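Arginyl-tRNA synthetase, putative (Plasmodium falciparum, PDB 5JLD) probably charges tRNA(Arg) with L-arginine at the expense of ATP, as a class I aminoacyl-tRNA synthetase of the cytoplasm. Local coordinates at residues Glu8-Ile14 / Val95-Tyr101; Ile102-Leu106 / Gly516-Leu520; Lys114-Ser118 / Ser572-Leu577. One frame throughout, in Å; residues are numbered along the deposited sequence.

Near the N terminus, contact 1 closes the first loop: the start of helix 10-25 meets strand 93-97 and the first turn of helix 99-108, folding the N-terminal domain back on itself. Helix 99-108 then runs straight into contact 2, where it packs on helix 510-520 of the DALR-type anticodon-binding domain. Contact 1 closes before contact 2 opens, so the two lie in series; they also touch, their centres about 9 Å apart. Contact 3 opens a few residues later at 114-118 and ends on helix 564-584; its segments alternate with those of contact 2, so the two long loops cross. Ile-519 and Leu-106 of contact 2 both reach contact 3, joining the N-terminal domain to two helices of the anticodon-binding domain.

Contact 1. Residues Glu8-Ile14 / Val95-Tyr101; sequences ECITKKI and VKLSKDY
Polar contact centres on Glu-8 and Tyr-101. The phenol OH of Tyr-101 donates to Glu-8 OE1 at 2.7 Å, arriving from above the carboxylate, 42° out of its plane, while OE1 itself lies at the edge of the ring. Lys-13, from the first turn of the helix that follows, gives the same oxygen a second bond, a salt bridge from NZ to Glu-8 OE1 of 3.0 Å on the syn side, and both donors come from the same face of the carboxylate. Extended from an anti first torsion (chi1 -175°), the lysine chain carries Lys-13 NZ to within 3.2 Å of Tyr-101 CE1, in an oblique approach to the ring.

Apolar contact fills the rest. Ile-10 sets CD1 at the ring edge, 4.0 Å from Tyr-101 CE2, and the same methyl meets Leu-97 CD1. One turn further on, Ile-14 and Val-95 reach tip to tip, CD1 to CG2 at 4.1 Å, with Tyr-45 and Phe-82 of the neighbouring strands beside them. Helix 10-25 thereby packs against the four-stranded antiparallel sheet of the N-terminal domain.

A side-chain N-cap opens the tyrosine's own helix: Ser-98 OG accepts from Tyr-101 N. With two donors on one carboxylate oxygen, Glu-8 probably stays ionised, and its charge would strengthen the phenol bond at the margin of a buried apolar layer.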
loop_
_atom_site.group_PDB
_atom_site.type_symbol
_atom_site.label_atom_id
_atom_site.label_comp_id
_atom_site.label_asym_id
_atom_site.label_seq_id
_atom_site.Cartn_x
_atom_site.Cartn_y
_atom_site.Cartn_z
ATOM N N GLU A 8 5.581 -16.438 -12.082
ATOM C CA GLU A 8 6.435 -17.071 -11.094
ATOM C C GLU A 8 7.068 -15.999 -10.223
ATOM O O GLU A 8 7.408 -14.905 -10.715
ATOM C CB GLU A 8 7.515 -17.898 -11.808
ATOM C CG GLU A 8 8.006 -19.105 -11.056
ATOM C CD GLU A 8 8.940 -19.986 -11.891
ATOM O OE1 GLU A 8 9.357 -19.582 -13.010
ATOM O OE2 GLU A 8 9.247 -21.097 -11.417
ATOM N N CYS A 9 7.255 -16.293 -8.941
ATOM C CA CYS A 9 7.995 -15.371 -8.098
ATOM C C CYS A 9 9.484 -15.733 -8.149
ATOM O O CYS A 9 9.922 -16.682 -7.505
ATOM C CB CYS A 9 7.499 -15.382 -6.646
ATOM S SG CYS A 9 8.471 -14.278 -5.548
ATOM N N ILE A 10 10.255 -14.958 -8.901
ATOM C CA ILE A 10 11.642 -15.330 -9.196
ATOM C C ILE A 10 12.561 -15.305 -7.962
ATOM O O ILE A 10 13.376 -16.213 -7.780
ATOM C CB ILE A 10 12.221 -14.425 -10.302
ATOM C CG1 ILE A 10 11.487 -14.690 -11.624
ATOM C CG2 ILE A 10 13.721 -14.647 -10.453
ATOM C CD1 ILE A 10 11.948 -13.806 -12.768
ATOM N N THR A 11 12.440 -14.283 -7.115
ATOM C CA THR A 11 13.251 -14.244 -5.893
ATOM C C THR A 11 13.105 -15.538 -5.070
ATOM O O THR A 11 14.091 -16.028 -4.521
ATOM C CB THR A 11 12.896 -13.019 -5.004
ATOM O OG1 THR A 11 13.313 -11.817 -5.658
ATOM C CG2 THR A 11 13.591 -13.104 -3.666
ATOM N N LYS A 12 11.885 -16.087 -5.004
ATOM C CA LYS A 12 11.613 -17.287 -4.198
ATOM C C LYS A 12 12.129 -18.525 -4.894
ATOM O O LYS A 12 12.621 -19.457 -4.251
ATOM C CB LYS A 12 10.108 -17.460 -3.922
ATOM C CG LYS A 12 9.581 -16.740 -2.694
ATOM C CD LYS A 12 8.113 -17.152 -2.407
ATOM C CE LYS A 12 8.029 -18.463 -1.635
ATOM N NZ LYS A 12 8.258 -18.235 -0.185
ATOM N N LYS A 13 11.998 -18.528 -6.216
ATOM C CA LYS A 13 12.534 -19.599 -7.052
ATOM C C LYS A 13 14.055 -19.760 -6.851
ATOM O O LYS A 13 14.579 -20.860 -6.552
ATOM C CB LYS A 13 12.214 -19.306 -8.518
ATOM C CG LYS A 13 12.629 -20.410 -9.471
ATOM C CD LYS A 13 12.261 -20.093 -10.914
ATOM C CE LYS A 13 12.387 -21.353 -11.766
ATOM N NZ LYS A 13 11.888 -21.177 -13.156
ATOM N N ILE A 14 14.754 -18.644 -6.996
ATOM C CA ILE A 14 16.208 -18.621 -6.859
ATOM C C ILE A 14 16.642 -18.911 -5.414
ATOM O O ILE A 14 17.617 -19.665 -5.173
ATOM C CB ILE A 14 16.770 -17.279 -7.314
ATOM C CG1 ILE A 14 16.652 -17.147 -8.841
ATOM C CG2 ILE A 14 18.192 -17.125 -6.844
ATOM C CD1 ILE A 14 17.272 -15.856 -9.416
ATOM N N VAL A 95 23.988 -14.329 -10.293
ATOM C CA VAL A 95 23.423 -15.078 -11.404
ATOM C C VAL A 95 22.722 -14.137 -12.369
ATOM O O VAL A 95 22.227 -13.054 -11.980
ATOM C CB VAL A 95 22.414 -16.153 -10.939
ATOM C CG1 VAL A 95 23.099 -17.208 -10.102
ATOM C CG2 VAL A 95 21.237 -15.507 -10.168
ATOM N N LYS A 96 22.707 -14.569 -13.627
ATOM C CA LYS A 96 21.958 -13.925 -14.695
ATOM C C LYS A 96 20.964 -14.925 -15.235
ATOM O O LYS A 96 21.314 -16.081 -15.490
ATOM C CB LYS A 96 22.863 -13.453 -15.836
ATOM C CG LYS A 96 23.735 -12.253 -15.534
ATOM C CD LYS A 96 24.496 -11.819 -16.792
ATOM C CE LYS A 96 25.470 -10.689 -16.500
ATOM N NZ LYS A 96 26.357 -10.389 -17.659
ATOM N N LEU A 97 19.723 -14.485 -15.417
ATOM C CA LEU A 97 18.725 -15.329 -16.039
ATOM C C LEU A 97 19.016 -15.428 -17.528
ATOM O O LEU A 97 19.398 -14.445 -18.154
ATOM C CB LEU A 97 17.326 -14.768 -15.793
ATOM C CG LEU A 97 17.028 -14.609 -14.308
ATOM C CD1 LEU A 97 15.748 -13.844 -14.120
ATOM C CD2 LEU A 97 16.929 -15.998 -13.693
ATOM N N SER A 98 18.829 -16.613 -18.091
ATOM C CA SER A 98 19.001 -16.801 -19.528
ATOM C C SER A 98 17.943 -16.057 -20.343
ATOM O O SER A 98 16.845 -15.750 -19.865
ATOM C CB SER A 98 18.945 -18.285 -19.881
ATOM O OG SER A 98 17.615 -18.761 -19.705
ATOM N N LYS A 99 18.311 -15.767 -21.580
ATOM C CA LYS A 99 17.443 -15.178 -22.583
ATOM C C LYS A 99 16.182 -16.040 -22.785
ATOM O O LYS A 99 15.057 -15.530 -22.911
ATOM C CB LYS A 99 18.257 -15.025 -23.889
ATOM C CG LYS A 99 17.478 -14.827 -25.173
ATOM C CD LYS A 99 18.432 -14.847 -26.379
ATOM C CE LYS A 99 17.700 -14.524 -27.672
ATOM N NZ LYS A 99 16.660 -15.541 -28.003
ATOM N N ASP A 100 16.363 -17.358 -22.780
ATOM C CA ASP A 100 15.238 -18.250 -23.029
ATOM C C ASP A 100 14.283 -18.310 -21.839
ATOM O O ASP A 100 13.063 -18.305 -22.026
ATOM C CB ASP A 100 15.708 -19.657 -23.385
ATOM C CG ASP A 100 14.550 -20.566 -23.767
ATOM O OD1 ASP A 100 14.006 -20.406 -24.884
ATOM O OD2 ASP A 100 14.172 -21.427 -22.945
ATOM N N TYR A 101 14.818 -18.350 -20.621
ATOM C CA TYR A 101 13.940 -18.300 -19.461
ATOM C C TYR A 101 13.078 -17.035 -19.473
ATOM O O TYR A 101 11.870 -17.087 -19.207
ATOM C CB TYR A 101 14.706 -18.357 -18.134
ATOM C CG TYR A 101 13.739 -18.183 -16.956
ATOM C CD1 TYR A 101 12.865 -19.200 -16.591
ATOM C CD2 TYR A 101 13.676 -16.980 -16.249
ATOM C CE1 TYR A 101 11.952 -19.027 -15.521
ATOM C CE2 TYR A 101 12.800 -16.806 -15.196
ATOM C CZ TYR A 101 11.934 -17.821 -14.835
ATOM O OH TYR A 101 11.064 -17.601 -13.782
#

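Contact 2. Residues Ile102-Leu106 / Gly516-Leu520; sequences IETSL and GLHIL
Leu-520 has CG anti to its carbonyl carbon (chi1 -65°), a setting that aims both methyls at the helix of Ile-102 and Ser-105. In Ile-102, CG2, trans to the backbone N, packs on Gly-516 and Leu-520, while the CG1 branch heads for Leu-517 of the same helix. The side chains of Ile-102 and Leu-520 meet obliquely, Ile-102 CG2 lying 3.7 Å from Leu-520 CD1. Ser-105 takes part through carbon: its CB touches both leucine methyls, with Leu-520 CD2 at 3.6 Å, while its OG is hydrogen-bonded to Tyr-101 O in its own helix.

This is helix-on-helix packing between two domains. Helix 99-108, which follows the sheet of the N-terminal domain, lies against the end of helix 510-520 in the DALR-type anticodon-binding domain, the local axes 9.9 Å apart and inclined at 50°. Gly-516 offers bare backbone where Ile-102 and Leu-106 lie over it, and their methyls rest on that main chain, Ile-102 CG2 on Gly-516 C at 3.8 Å and Leu-106 CD1 on Gly-516 CA at 3.9 Å.

Leu-106 reaches past the glycine with its other branch to cross Ile-519 at about a right angle, Leu-106 CD2 meeting Ile-519 CG2 at 3.8 Å. Leu-507 covers Ile-102 and Leu-106, and Ile-519 packs in turn on Ile-573 and Leu-577 of helix 564-584.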
loop_
_atom_site.group_PDB
_atom_site.type_symbol
_atom_site.label_atom_id
_atom_site.label_comp_id
_atom_site.label_asym_id
_atom_site.label_seq_id
_atom_site.Cartn_x
_atom_site.Cartn_y
_atom_site.Cartn_z
ATOM N N ILE A 102 13.702 -15.900 -19.763
ATOM C CA ILE A 102 12.982 -14.631 -19.765
ATOM C C ILE A 102 11.916 -14.608 -20.872
ATOM O O ILE A 102 10.776 -14.189 -20.637
ATOM C CB ILE A 102 13.950 -13.447 -19.925
ATOM C CG1 ILE A 102 14.928 -13.412 -18.744
ATOM C CG2 ILE A 102 13.189 -12.146 -19.992
ATOM C CD1 ILE A 102 15.964 -12.294 -18.836
ATOM N N GLU A 103 12.277 -15.092 -22.058
ATOM C CA GLU A 103 11.343 -15.129 -23.188
ATOM C C GLU A 103 10.136 -16.021 -22.921
ATOM O O GLU A 103 8.985 -15.614 -23.128
ATOM C CB GLU A 103 12.058 -15.602 -24.464
ATOM C CG GLU A 103 12.941 -14.549 -25.086
ATOM C CD GLU A 103 13.882 -15.094 -26.156
ATOM O OE1 GLU A 103 13.906 -16.324 -26.394
ATOM O OE2 GLU A 103 14.592 -14.279 -26.767
ATOM N N THR A 104 10.404 -17.236 -22.457
ATOM C CA THR A 104 9.353 -18.196 -22.124
ATOM C C THR A 104 8.439 -17.652 -21.011
ATOM O O THR A 104 7.180 -17.801 -21.050
ATOM C CB THR A 104 9.967 -19.554 -21.681
ATOM O OG1 THR A 104 10.825 -20.064 -22.715
ATOM C CG2 THR A 104 8.876 -20.584 -21.388
ATOM N N SER A 105 9.064 -17.004 -20.024
ATOM C CA SER A 105 8.291 -16.483 -18.891
ATOM C C SER A 105 7.371 -15.376 -19.410
ATOM O O SER A 105 6.189 -15.348 -19.104
ATOM C CB SER A 105 9.210 -15.973 -17.776
ATOM O OG SER A 105 10.033 -17.010 -17.245
ATOM N N LEU A 106 7.916 -14.499 -20.248
ATOM C CA LEU A 106 7.126 -13.432 -20.858
ATOM C C LEU A 106 5.960 -13.982 -21.673
ATOM O O LEU A 106 4.861 -13.432 -21.638
ATOM C CB LEU A 106 8.015 -12.551 -21.743
ATOM C CG LEU A 106 8.925 -11.585 -20.978
ATOM C CD1 LEU A 106 9.921 -10.942 -21.917
ATOM C CD2 LEU A 106 8.105 -10.522 -20.243
ATOM N N GLY A 516 12.798 -7.204 -20.183
ATOM C CA GLY A 516 12.176 -8.482 -19.853
ATOM C C GLY A 516 12.342 -8.824 -18.383
ATOM O O GLY A 516 11.370 -9.165 -17.677
ATOM N N LEU A 517 13.578 -8.697 -17.912
ATOM C CA LEU A 517 13.912 -8.968 -16.524
ATOM C C LEU A 517 13.056 -8.120 -15.584
ATOM O O LEU A 517 12.377 -8.642 -14.673
ATOM C CB LEU A 517 15.394 -8.690 -16.261
ATOM C CG LEU A 517 15.807 -8.732 -14.783
ATOM C CD1 LEU A 517 15.569 -10.120 -14.221
ATOM C CD2 LEU A 517 17.270 -8.310 -14.575
ATOM N N HIS A 518 13.087 -6.811 -15.818
ATOM C CA HIS A 518 12.376 -5.927 -14.937
ATOM C C HIS A 518 10.891 -6.297 -14.888
ATOM O O HIS A 518 10.300 -6.367 -13.812
ATOM C CB HIS A 518 12.549 -4.476 -15.342
ATOM C CG HIS A 518 12.161 -3.525 -14.249
ATOM N ND1 HIS A 518 12.923 -3.359 -13.111
ATOM C CD2 HIS A 518 11.075 -2.731 -14.093
ATOM C CE1 HIS A 518 12.339 -2.481 -12.315
ATOM N NE2 HIS A 518 11.211 -2.090 -12.885
ATOM N N ILE A 519 10.312 -6.578 -16.051
ATOM C CA ILE A 519 8.932 -7.022 -16.100
ATOM C C ILE A 519 8.720 -8.272 -15.238
ATOM O O ILE A 519 7.764 -8.350 -14.475
ATOM C CB ILE A 519 8.503 -7.308 -17.534
ATOM C CG1 ILE A 519 8.438 -6.000 -18.320
ATOM C CG2 ILE A 519 7.172 -8.036 -17.556
ATOM C CD1 ILE A 519 8.354 -6.209 -19.840
ATOM N N LEU A 520 9.637 -9.230 -15.314
ATOM C CA LEU A 520 9.448 -10.465 -14.557
ATOM C C LEU A 520 9.760 -10.310 -13.057
ATOM O O LEU A 520 9.524 -11.238 -12.278
ATOM C CB LEU A 520 10.304 -11.592 -15.155
ATOM C CG LEU A 520 9.911 -12.005 -16.573
ATOM C CD1 LEU A 520 10.988 -12.901 -17.169
ATOM C CD2 LEU A 520 8.525 -12.681 -16.587
#

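Contact 3. Residues Lys114-Ser118 / Ser572-Leu577; sequences KIDIS and SITKSL
Strand 114-115, half of a two-stranded antiparallel hairpin with 110-111, and the extended residues after it lead from the N-terminal domain toward the catalytic domain. Along this connection Ile-115 and Ile-117, two residues apart, turn their side chains onto helix 564-584 of the DALR-type anticodon-binding domain, while Asp-116 between them points away.

Ile-115 straddles one turn of the helix. Its CG1 branch, carried on beside the backbone N with an extended second torsion (chi2 164°), drops CD1 between Ser-572 and Ile-573. Ile-115 CD1 is 3.3 Å from Ser-572 OG. The same methyl, Ile-115 CD1, lies 3.4 Å from Ile-573 N and also touches Ile-573 CG1. The shorter branch goes to the next turn, where Ile-115 CG2 comes to 3.7 Å from Ser-576 OG. The approach is thus an aliphatic chain set over small serine side chains and backbone.

Ile-117 uses one methyl. Ile-117 CD1 lies 3.6 Å from Leu-577 CA, close enough to rest on the helix backbone. Ile-117 CD1 also touches Leu-577 CB and Ser-576 CB, the latter at 3.9 Å. Ser-576 therefore sits between the two isoleucines, touched by CG2 of Ile-115 and CD1 of Ile-117.

On one flank, Ile-573 and Leu-577 pack on Ile-519 of helix 510-520, and Leu-577 also meets Tyr-541 and Leu-545 of helix 536-556. Ser-572 touches Phe-490 of helix 476-492. The extended segment is itself tied to the chain's beginning, where Ser-118 pairs through its backbone with Met-7 and Ile-117 packs on the same methionine.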
loop_
_atom_site.group_PDB
_atom_site.type_symbol
_atom_site.label_atom_id
_atom_site.label_comp_id
_atom_site.label_asym_id
_atom_site.label_seq_id
_atom_site.Cartn_x
_atom_site.Cartn_y
_atom_site.Cartn_z
ATOM N N LYS A 114 -4.623 -12.175 -25.562
ATOM C CA LYS A 114 -4.507 -10.879 -24.906
ATOM C C LYS A 114 -3.610 -10.983 -23.698
ATOM O O LYS A 114 -3.461 -12.040 -23.133
ATOM C CB LYS A 114 -5.873 -10.343 -24.503
ATOM N N ILE A 115 -3.014 -9.877 -23.301
ATOM C CA ILE A 115 -2.121 -9.908 -22.143
ATOM C C ILE A 115 -2.855 -9.951 -20.799
ATOM O O ILE A 115 -3.649 -9.069 -20.493
ATOM C CB ILE A 115 -1.188 -8.695 -22.148
ATOM C CG1 ILE A 115 -0.222 -8.801 -23.331
ATOM C CG2 ILE A 115 -0.408 -8.619 -20.847
ATOM C CD1 ILE A 115 0.454 -7.512 -23.645
ATOM N N ASP A 116 -2.568 -10.972 -19.994
ATOM C CA ASP A 116 -3.158 -11.090 -18.665
ATOM C C ASP A 116 -2.088 -11.221 -17.569
ATOM O O ASP A 116 -1.533 -12.304 -17.354
ATOM C CB ASP A 116 -4.112 -12.282 -18.609
ATOM C CG ASP A 116 -4.801 -12.425 -17.251
ATOM O OD1 ASP A 116 -4.987 -11.400 -16.559
ATOM O OD2 ASP A 116 -5.163 -13.566 -16.878
ATOM N N ILE A 117 -1.804 -10.114 -16.885
ATOM C CA ILE A 117 -0.866 -10.108 -15.760
ATOM C C ILE A 117 -1.564 -10.510 -14.456
ATOM O O ILE A 117 -2.443 -9.799 -13.968
ATOM C CB ILE A 117 -0.216 -8.721 -15.572
ATOM C CG1 ILE A 117 0.560 -8.314 -16.828
ATOM C CG2 ILE A 117 0.702 -8.726 -14.370
ATOM C CD1 ILE A 117 0.870 -6.832 -16.891
ATOM N N SER A 118 -1.163 -11.647 -13.897
ATOM C CA SER A 118 -1.843 -12.227 -12.740
ATOM C C SER A 118 -0.833 -12.832 -11.782
ATOM O O SER A 118 0.227 -13.311 -12.200
ATOM C CB SER A 118 -2.835 -13.303 -13.174
ATOM O OG SER A 118 -3.472 -12.934 -14.381
ATOM N N SER A 572 3.658 -3.736 -25.844
ATOM C CA SER A 572 2.318 -4.092 -25.368
ATOM C C SER A 572 2.343 -4.582 -23.926
ATOM O O SER A 572 1.560 -4.125 -23.061
ATOM C CB SER A 572 1.716 -5.165 -26.282
ATOM O OG SER A 572 0.325 -5.311 -26.103
ATOM N N ILE A 573 3.252 -5.515 -23.661
ATOM C CA ILE A 573 3.441 -5.966 -22.290
ATOM C C ILE A 573 3.777 -4.797 -21.370
ATOM O O ILE A 573 3.168 -4.647 -20.303
ATOM C CB ILE A 573 4.544 -7.017 -22.192
ATOM C CG1 ILE A 573 4.182 -8.228 -23.065
ATOM C CG2 ILE A 573 4.755 -7.404 -20.730
ATOM C CD1 ILE A 573 5.266 -9.315 -23.119
ATOM N N THR A 574 4.724 -3.955 -21.796
ATOM C CA THR A 574 5.128 -2.825 -20.966
ATOM C C THR A 574 3.960 -1.890 -20.668
ATOM O O THR A 574 3.802 -1.451 -19.542
ATOM C CB THR A 574 6.251 -2.015 -21.611
ATOM O OG1 THR A 574 7.397 -2.859 -21.788
ATOM C CG2 THR A 574 6.629 -0.814 -20.721
ATOM N N LYS A 575 3.154 -1.595 -21.688
ATOM C CA LYS A 575 1.940 -0.799 -21.525
ATOM C C LYS A 575 1.004 -1.407 -20.487
ATOM O O LYS A 575 0.639 -0.738 -19.521
ATOM C CB LYS A 575 1.203 -0.659 -22.857
ATOM C CG LYS A 575 -0.052 0.196 -22.786
ATOM C CD LYS A 575 -0.449 0.665 -24.177
ATOM C CE LYS A 575 -1.548 -0.187 -24.777
ATOM N NZ LYS A 575 -2.887 0.295 -24.337
ATOM N N SER A 576 0.622 -2.669 -20.685
ATOM C CA SER A 576 -0.218 -3.351 -19.699
ATOM C C SER A 576 0.312 -3.197 -18.264
ATOM O O SER A 576 -0.438 -2.849 -17.332
ATOM C CB SER A 576 -0.349 -4.843 -20.028
ATOM O OG SER A 576 -1.231 -5.058 -21.110
ATOM N N LEU A 577 1.608 -3.454 -18.096
ATOM C CA LEU A 577 2.206 -3.447 -16.770
ATOM C C LEU A 577 2.211 -2.034 -16.168
ATOM O O LEU A 577 1.949 -1.848 -14.979
ATOM C CB LEU A 577 3.628 -4.014 -16.822
ATOM C CG LEU A 577 4.374 -4.198 -15.500
ATOM C CD1 LEU A 577 3.518 -5.021 -14.497
ATOM C CD2 LEU A 577 5.740 -4.864 -15.749
#